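Local coordinates for cellulase (Clostridium cellulovorans, PDB 6UI3), which is the family 5 glycoside hydrolase domain of a larger cellulase, a broad-specificity endoglucanase that probably hydrolyses internal beta-glycosidic links of cellulose and related plant polysaccharides, at residues Ala58-Val63 with Glu330-Met335. Sequence-based numbering, arbitrary orientation.
Sequences AGFNTV and ELVQAM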
ATOM      1  N   ALA A  58      -2.300   9.364 -17.440  1.00 11.64           N
ATOM      2  CA  ALA A  58      -1.185   8.491 -17.778  1.00 12.32           C
ATOM      3  C   ALA A  58      -1.534   7.011 -17.701  1.00 12.46           C
ATOM      4  O   ALA A  58      -0.729   6.182 -18.128  1.00 13.34           O
ATOM      5  CB  ALA A  58      -0.008   8.758 -16.839  1.00 12.67           C
ATOM      6  N   GLY A  59      -2.706   6.660 -17.179  1.00 11.75           N
ATOM      7  CA  GLY A  59      -3.165   5.285 -17.168  1.00 11.57           C
ATOM      8  C   GLY A  59      -3.232   4.618 -15.812  1.00 10.69           C
ATOM      9  O   GLY A  59      -3.538   3.418 -15.751  1.00 11.66           O
ATOM     10  N   PHE A  60      -2.943   5.325 -14.731  1.00  9.41           N
ATOM     11  CA  PHE A  60      -3.101   4.753 -13.398  1.00  9.66           C
ATOM     12  C   PHE A  60      -4.570   4.743 -12.984  1.00  9.63           C
ATOM     13  O   PHE A  60      -5.344   5.642 -13.336  1.00 10.03           O
ATOM     14  CB  PHE A  60      -2.285   5.546 -12.375  1.00  9.21           C
ATOM     15  CG  PHE A  60      -0.799   5.416 -12.570  1.00  9.11           C
ATOM     16  CD1 PHE A  60      -0.092   6.362 -13.294  1.00 10.20           C
ATOM     17  CD2 PHE A  60      -0.106   4.347 -12.018  1.00  9.53           C
ATOM     18  CE1 PHE A  60       1.279   6.219 -13.479  1.00 10.44           C
ATOM     19  CE2 PHE A  60       1.262   4.211 -12.202  1.00 10.18           C
ATOM     20  CZ  PHE A  60       1.945   5.149 -12.924  1.00 10.42           C
ATOM     21  N   ASN A  61      -4.939   3.739 -12.184  1.00  8.76           N
ATOM     22  CA  ASN A  61      -6.312   3.546 -11.751  1.00  8.81           C
ATOM     23  C   ASN A  61      -6.483   3.460 -10.244  1.00  9.23           C
ATOM     24  O   ASN A  61      -7.630   3.455  -9.773  1.00  9.22           O
ATOM     25  CB  ASN A  61      -6.849   2.240 -12.364  1.00 13.03           C
ATOM     26  CG  ASN A  61      -8.340   2.184 -12.413  1.00 15.41           C
ATOM     27  OD1 ASN A  61      -8.989   3.095 -12.933  1.00 16.74           O
ATOM     28  ND2 ASN A  61      -8.904   1.087 -11.931  1.00 13.96           N
ATOM     29  N   THR A  62      -5.395   3.348  -9.479  1.00  8.41           N
ATOM     30  CA  THR A  62      -5.432   3.151  -8.036  1.00  8.13           C
ATOM     31  C   THR A  62      -4.330   3.980  -7.390  1.00  8.18           C
ATOM     32  O   THR A  62      -3.182   3.960  -7.864  1.00  8.67           O
ATOM     33  CB  THR A  62      -5.194   1.668  -7.692  1.00  9.38           C
ATOM     34  OG1 THR A  62      -6.284   0.867  -8.146  1.00  9.71           O
ATOM     35  CG2 THR A  62      -5.036   1.456  -6.186  1.00 10.12           C
ATOM     36  N   VAL A  63      -4.662   4.688  -6.311  1.00  7.45           N
ATOM     37  CA  VAL A  63      -3.685   5.433  -5.525  1.00  8.04           C
ATOM     38  C   VAL A  63      -3.763   4.998  -4.068  1.00  7.82           C
ATOM     39  O   VAL A  63      -4.829   5.067  -3.439  1.00  8.51           O
ATOM     40  CB  VAL A  63      -3.880   6.958  -5.630  1.00  9.34           C
ATOM     41  CG1 VAL A  63      -2.922   7.683  -4.674  1.00 10.83           C
ATOM     42  CG2 VAL A  63      -3.672   7.443  -7.063  1.00 10.72           C
ATOM     43  N   GLU A 330       9.035   5.689 -19.981  1.00  8.36           N
ATOM     44  CA  GLU A 330       9.217   4.290 -20.332  1.00  8.66           C
ATOM     45  C   GLU A 330       8.812   3.373 -19.190  1.00  8.63           C
ATOM     46  O   GLU A 330       8.429   2.224 -19.421  1.00  8.43           O
ATOM     47  CB  GLU A 330      10.682   4.023 -20.683  1.00  9.54           C
ATOM     48  CG  GLU A 330      11.252   4.871 -21.814  1.00  9.93           C
ATOM     49  CD  GLU A 330      11.927   6.186 -21.373  1.00  9.97           C
ATOM     50  OE1 GLU A 330      11.645   6.688 -20.261  1.00 10.08           O
ATOM     51  OE2 GLU A 330      12.733   6.702 -22.160  1.00 11.90           O
ATOM     52  N   LEU A 331       8.911   3.830 -17.944  1.00  8.33           N
ATOM     53  CA  LEU A 331       8.557   2.975 -16.821  1.00  7.99           C
ATOM     54  C   LEU A 331       7.050   2.878 -16.663  1.00  8.38           C
ATOM     55  O   LEU A 331       6.526   1.824 -16.280  1.00  9.00           O
ATOM     56  CB  LEU A 331       9.211   3.490 -15.533  1.00  8.74           C
ATOM     57  CG  LEU A 331      10.731   3.402 -15.544  1.00  9.51           C
ATOM     58  CD1 LEU A 331      11.328   3.915 -14.241  1.00 10.75           C
ATOM     59  CD2 LEU A 331      11.239   1.989 -15.828  1.00 10.94           C
ATOM     60  N   VAL A 332       6.333   3.971 -16.918  1.00  8.63           N
ATOM     61  CA  VAL A 332       4.880   3.901 -16.942  1.00  8.77           C
ATOM     62  C   VAL A 332       4.433   2.984 -18.070  1.00  8.63           C
ATOM     63  O   VAL A 332       3.541   2.138 -17.906  1.00 10.11           O
ATOM     64  CB  VAL A 332       4.275   5.313 -17.084  1.00 10.27           C
ATOM     65  CG1 VAL A 332       2.766   5.236 -17.150  1.00 11.81           C
ATOM     66  CG2 VAL A 332       4.743   6.228 -15.946  1.00 12.22           C
ATOM     67  N   GLN A 333       5.056   3.123 -19.243  1.00  8.87           N
ATOM     68  CA  GLN A 333       4.694   2.269 -20.365  1.00  9.22           C
ATOM     69  C   GLN A 333       5.003   0.807 -20.067  1.00  9.10           C
ATOM     70  O   GLN A 333       4.272  -0.082 -20.514  1.00  9.75           O
ATOM     71  CB  GLN A 333       5.408   2.738 -21.636  1.00 10.58           C
ATOM     72  CG  GLN A 333       4.912   2.047 -22.898  1.00 13.67           C
ATOM     73  CD  GLN A 333       3.444   2.307 -23.158  1.00 15.45           C
ATOM     74  OE1 GLN A 333       2.998   3.449 -23.118  1.00 16.89           O
ATOM     75  NE2 GLN A 333       2.686   1.250 -23.390  1.00 16.29           N
ATOM     76  N   ALA A 334       6.077   0.534 -19.322  1.00  8.28           N
ATOM     77  CA  ALA A 334       6.406  -0.843 -18.957  1.00  8.41           C
ATOM     78  C   ALA A 334       5.328  -1.453 -18.077  1.00  8.70           C
ATOM     79  O   ALA A 334       5.010  -2.644 -18.212  1.00  8.78           O
ATOM     80  CB  ALA A 334       7.766  -0.895 -18.252  1.00  9.31           C
ATOM     81  N   MET A 335       4.764  -0.664 -17.153  1.00  8.05           N
ATOM     82  CA  MET A 335       3.651  -1.156 -16.352  1.00  8.31           C
ATOM     83  C   MET A 335       2.460  -1.486 -17.232  1.00  9.63           C
ATOM     84  O   MET A 335       1.839  -2.545 -17.079  1.00 10.31           O
ATOM     85  CB  MET A 335       3.262  -0.116 -15.295  1.00  9.84           C
ATOM     86  CG  MET A 335       4.335   0.148 -14.242  1.00  9.59           C
ATOM     87  SD  MET A 335       3.887   1.283 -12.900  1.00 16.86           S
ATOM     88  CE  MET A 335       5.457   2.048 -12.603  1.00 22.43           C
TER
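A Met-aromatic contact between Phe-60 and Met-335 marks the place in this TIM barrel where the turn leading into strand 62-65 meets the C-terminal helix 329-339. The sulfur SD of Met-335 lies 4.0 Å from CE2 of Phe-60. Measured to the centre of the ring it is 5.2 Å away and 71° off the normal, an oblique approach. At the other CE atom of the ring, CG1 of Val-332 approaches CE1 of Phe-60 at 4.1 Å, so two residues three apart on the helix meet the two CE atoms of the phenyl group. Phe-60 brings its ring to the helix with CG anti to its own carbonyl carbon (chi1 -67°), and the chain of Met-335 bends at chi3, about the CG-SD bond. CG1 of Val-332 also packs against Ala-58, at 3.8 Å from the carbonyl O and 4.5 Å from CB. No hydrogen bond joins the two segments, which bury 154 Å² between them, but Ala-58 O takes a weak one from NZ of Lys-336, the next residue of the helix. Gly-59 closes the end of helix 49-58 in a Schellman motif, its positive phi of 111° turning the chain toward the barrel strand. The Phe-60 ring lies edge-to-face with Trp-27, and both it and Met-335 touch Ile-25. Met-335 also packs on Thr-287. Helix 329-339, the last of the barrel, thus packs against helix 280-296 and strand 25-29, the strand that adjoins 301-305 where the sheet closes.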